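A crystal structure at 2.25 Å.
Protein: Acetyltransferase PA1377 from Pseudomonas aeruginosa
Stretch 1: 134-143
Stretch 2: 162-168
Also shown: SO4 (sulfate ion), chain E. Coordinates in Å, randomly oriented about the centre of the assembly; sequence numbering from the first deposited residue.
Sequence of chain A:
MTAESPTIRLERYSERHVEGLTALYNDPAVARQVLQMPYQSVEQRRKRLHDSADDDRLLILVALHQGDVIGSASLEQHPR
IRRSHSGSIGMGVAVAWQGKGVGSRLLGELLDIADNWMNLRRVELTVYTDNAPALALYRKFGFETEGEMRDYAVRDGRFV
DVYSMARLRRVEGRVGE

Stretch 1 134-143: ALALYRKFGF
Stretch 2, residues 162-168: VYSMARL

Residues 134-140 form the last turns of a helix, and residues 162-168 are a strand of the same chain. Their N-to-C directions differ by 21°, with axes 9.8 Å apart at closest approach. The helix keeps its distance from the strand, with CA of Leu 135 8.8 Å from CA of Tyr 163; beyond the helix end the chain closes in, and CA of Phe 143 is 4.2 Å from CA of Arg 167.

Phe 141 (phi/psi -91/17) is the first residue to leave helical geometry. Gly 142 follows at 91/2, where a CB would jam against the preceding carbonyl. Phe 143 N donates to Tyr 138 O (2.9 Å) and Gly 142 N to Arg 139 O (3.2 Å). Phe 143 then extends at -77/140.

Apolar contacts centre on Met 165 (chi1 m, chi2 t, chi3 p), whose CB points toward the helix side. Its CE lies 3.6 Å from Leu 135 CD2 and 3.9 Å from Phe 143 CB. Its SD lies 4.1 Å from Tyr 138 CB. Leu 135 has an off-well chi1 of -131° and chi2 t; its CD1 meets Tyr 163 CE1 at 3.9 Å. Chi1 is m in both Tyr 163 and Tyr 138; chi2 is 133° and -40°, respectively.

One CH-pi contact joins the stretches. Arg 167 CB sits 3.6 Å from the Phe 143 ring centroid, 7° off the normal. Phe 143 has chi1 m and chi2 82°. Its CA makes a CH...O contact with Ala 166 O at 3.5 Å.

The direct hydrogen bond runs from Arg 167 NE to Phe 141 O, at the guanidinium edge near its plane. At 2.7 Å it is short, but weak because its 129° N-H...O angle is far from straight. Arg 167 is extended through chi3 (t, t, t), then turns at chi4 -79°. One water bridges Gly 142 O (2.9 Å) and Leu 168 N (3.0 Å).

A sulfate, probably from the crystallisation liquor, accepts from Arg 139: NE to O1 is 2.9 Å.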

# COMPACT_ATOMS: atom_id res chain seq x y z
N ALA A 134 -0.21 7.51 -20.24
CA ALA A 134 -0.26 7.78 -18.80
C ALA A 134 1.14 8.06 -18.26
O ALA A 134 1.33 8.96 -17.46
CB ALA A 134 -0.87 6.59 -18.06
N LEU A 135 2.10 7.27 -18.72
CA LEU A 135 3.49 7.43 -18.29
C LEU A 135 4.00 8.81 -18.68
O LEU A 135 4.74 9.44 -17.92
CB LEU A 135 4.36 6.37 -18.96
CG LEU A 135 5.34 5.53 -18.14
CD1 LEU A 135 6.23 4.77 -19.11
CD2 LEU A 135 6.17 6.40 -17.20
N ALA A 136 3.61 9.25 -19.87
CA ALA A 136 4.01 10.55 -20.39
C ALA A 136 3.39 11.64 -19.53
O ALA A 136 4.03 12.65 -19.24
CB ALA A 136 3.57 10.70 -21.85
N LEU A 137 2.14 11.42 -19.11
CA LEU A 137 1.42 12.37 -18.28
C LEU A 137 2.08 12.53 -16.89
O LEU A 137 2.32 13.64 -16.44
CB LEU A 137 -0.04 11.93 -18.11
CG LEU A 137 -0.88 12.75 -17.11
CD1 LEU A 137 -1.00 14.17 -17.60
CD2 LEU A 137 -2.25 12.14 -16.96
N TYR A 138 2.36 11.41 -16.23
CA TYR A 138 2.97 11.44 -14.92
C TYR A 138 4.37 12.02 -14.99
O TYR A 138 4.80 12.72 -14.08
CB TYR A 138 2.97 10.03 -14.32
CG TYR A 138 1.58 9.41 -14.27
CD1 TYR A 138 0.47 10.18 -13.92
CD2 TYR A 138 1.38 8.06 -14.57
CE1 TYR A 138 -0.81 9.62 -13.87
CE2 TYR A 138 0.09 7.49 -14.52
CZ TYR A 138 -1.00 8.28 -14.18
OH TYR A 138 -2.27 7.75 -14.14
N ARG A 139 5.10 11.72 -16.06
CA ARG A 139 6.45 12.25 -16.23
C ARG A 139 6.39 13.76 -16.45
O ARG A 139 7.26 14.50 -16.01
CB ARG A 139 7.15 11.58 -17.41
CG ARG A 139 7.68 10.21 -17.10
CD ARG A 139 8.23 9.54 -18.33
NE ARG A 139 8.91 8.28 -18.00
CZ ARG A 139 9.28 7.38 -18.90
NH1 ARG A 139 9.04 7.58 -20.19
NH2 ARG A 139 9.91 6.28 -18.52
N LYS A 140 5.35 14.22 -17.15
CA LYS A 140 5.16 15.64 -17.41
C LYS A 140 5.05 16.39 -16.07
O LYS A 140 5.53 17.51 -15.95
CB LYS A 140 3.87 15.86 -18.21
CG LYS A 140 3.34 17.28 -18.15
CD LYS A 140 1.98 17.40 -18.81
CE LYS A 140 1.29 18.71 -18.41
NZ LYS A 140 2.14 19.92 -18.65
N PHE A 141 4.42 15.75 -15.08
CA PHE A 141 4.23 16.36 -13.76
C PHE A 141 5.31 16.09 -12.72
O PHE A 141 5.08 16.29 -11.53
CB PHE A 141 2.86 15.98 -13.18
CG PHE A 141 1.69 16.73 -13.79
CD1 PHE A 141 1.04 16.24 -14.93
CD2 PHE A 141 1.29 17.96 -13.26
CE1 PHE A 141 0.01 16.97 -15.53
CE2 PHE A 141 0.25 18.70 -13.87
CZ PHE A 141 -0.39 18.21 -15.00
N GLY A 142 6.48 15.64 -13.17
CA GLY A 142 7.58 15.39 -12.26
C GLY A 142 7.73 14.01 -11.65
O GLY A 142 8.62 13.81 -10.83
N PHE A 143 6.87 13.07 -12.01
CA PHE A 143 7.00 11.73 -11.44
C PHE A 143 8.15 10.99 -12.11
O PHE A 143 8.34 11.09 -13.32
CB PHE A 143 5.73 10.90 -11.62
CG PHE A 143 4.60 11.31 -10.72
CD1 PHE A 143 3.78 12.39 -11.06
CD2 PHE A 143 4.33 10.61 -9.54
CE1 PHE A 143 2.72 12.77 -10.24
CE2 PHE A 143 3.27 10.98 -8.71
CZ PHE A 143 2.46 12.07 -9.06
N VAL A 162 3.83 -3.11 -13.47
CA VAL A 162 3.58 -1.69 -13.31
C VAL A 162 4.88 -1.02 -12.94
O VAL A 162 5.82 -1.66 -12.47
CB VAL A 162 2.56 -1.35 -12.18
CG1 VAL A 162 1.25 -2.09 -12.40
CG2 VAL A 162 3.16 -1.67 -10.81
N TYR A 163 4.92 0.28 -13.17
CA TYR A 163 6.06 1.09 -12.78
C TYR A 163 5.60 1.78 -11.50
O TYR A 163 4.48 2.29 -11.42
CB TYR A 163 6.38 2.15 -13.84
CG TYR A 163 7.12 1.60 -15.04
CD1 TYR A 163 6.73 1.92 -16.33
CD2 TYR A 163 8.22 0.77 -14.87
CE1 TYR A 163 7.43 1.41 -17.43
CE2 TYR A 163 8.92 0.26 -15.96
CZ TYR A 163 8.52 0.58 -17.24
OH TYR A 163 9.20 0.05 -18.31
N SER A 164 6.44 1.75 -10.49
CA SER A 164 6.15 2.42 -9.23
C SER A 164 6.81 3.78 -9.38
O SER A 164 8.02 3.86 -9.53
CB SER A 164 6.78 1.65 -8.08
OG SER A 164 6.40 2.22 -6.85
N MET A 165 6.01 4.85 -9.37
CA MET A 165 6.56 6.19 -9.52
C MET A 165 6.33 7.10 -8.32
O MET A 165 5.43 6.89 -7.53
CB MET A 165 5.99 6.85 -10.77
CG MET A 165 6.22 6.07 -12.05
SD MET A 165 5.48 6.90 -13.45
CE MET A 165 6.85 7.93 -13.97
N ALA A 166 7.17 8.12 -8.20
CA ALA A 166 7.07 9.06 -7.11
C ALA A 166 7.49 10.43 -7.59
O ALA A 166 8.36 10.55 -8.45
CB ALA A 166 7.95 8.62 -5.95
N ARG A 167 6.86 11.46 -7.05
CA ARG A 167 7.18 12.84 -7.37
C ARG A 167 7.59 13.48 -6.06
O ARG A 167 6.81 13.54 -5.12
CB ARG A 167 5.95 13.53 -7.95
CG ARG A 167 6.07 15.03 -8.13
CD ARG A 167 4.76 15.52 -8.71
NE ARG A 167 4.64 16.96 -8.92
CZ ARG A 167 4.36 17.85 -7.97
NH1 ARG A 167 4.19 17.49 -6.71
NH2 ARG A 167 4.20 19.12 -8.31
N LEU A 168 8.84 13.94 -5.99
CA LEU A 168 9.37 14.57 -4.78
C LEU A 168 9.40 16.09 -4.85
O LEU A 168 9.64 16.70 -5.89
CB LEU A 168 10.78 14.04 -4.46
CG LEU A 168 10.89 12.58 -4.01
CD1 LEU A 168 12.34 12.20 -3.98
CD2 LEU A 168 10.27 12.40 -2.64
S SO4 E . 11.72 8.02 -15.56
O1 SO4 E . 10.31 7.59 -15.55
O2 SO4 E . 12.22 8.16 -14.18
O3 SO4 E . 12.54 7.02 -16.29
O4 SO4 E . 11.76 9.32 -16.23
O HOH W 1 4.64 19.74 -11.35
O HOH W 2 10.37 14.22 -8.50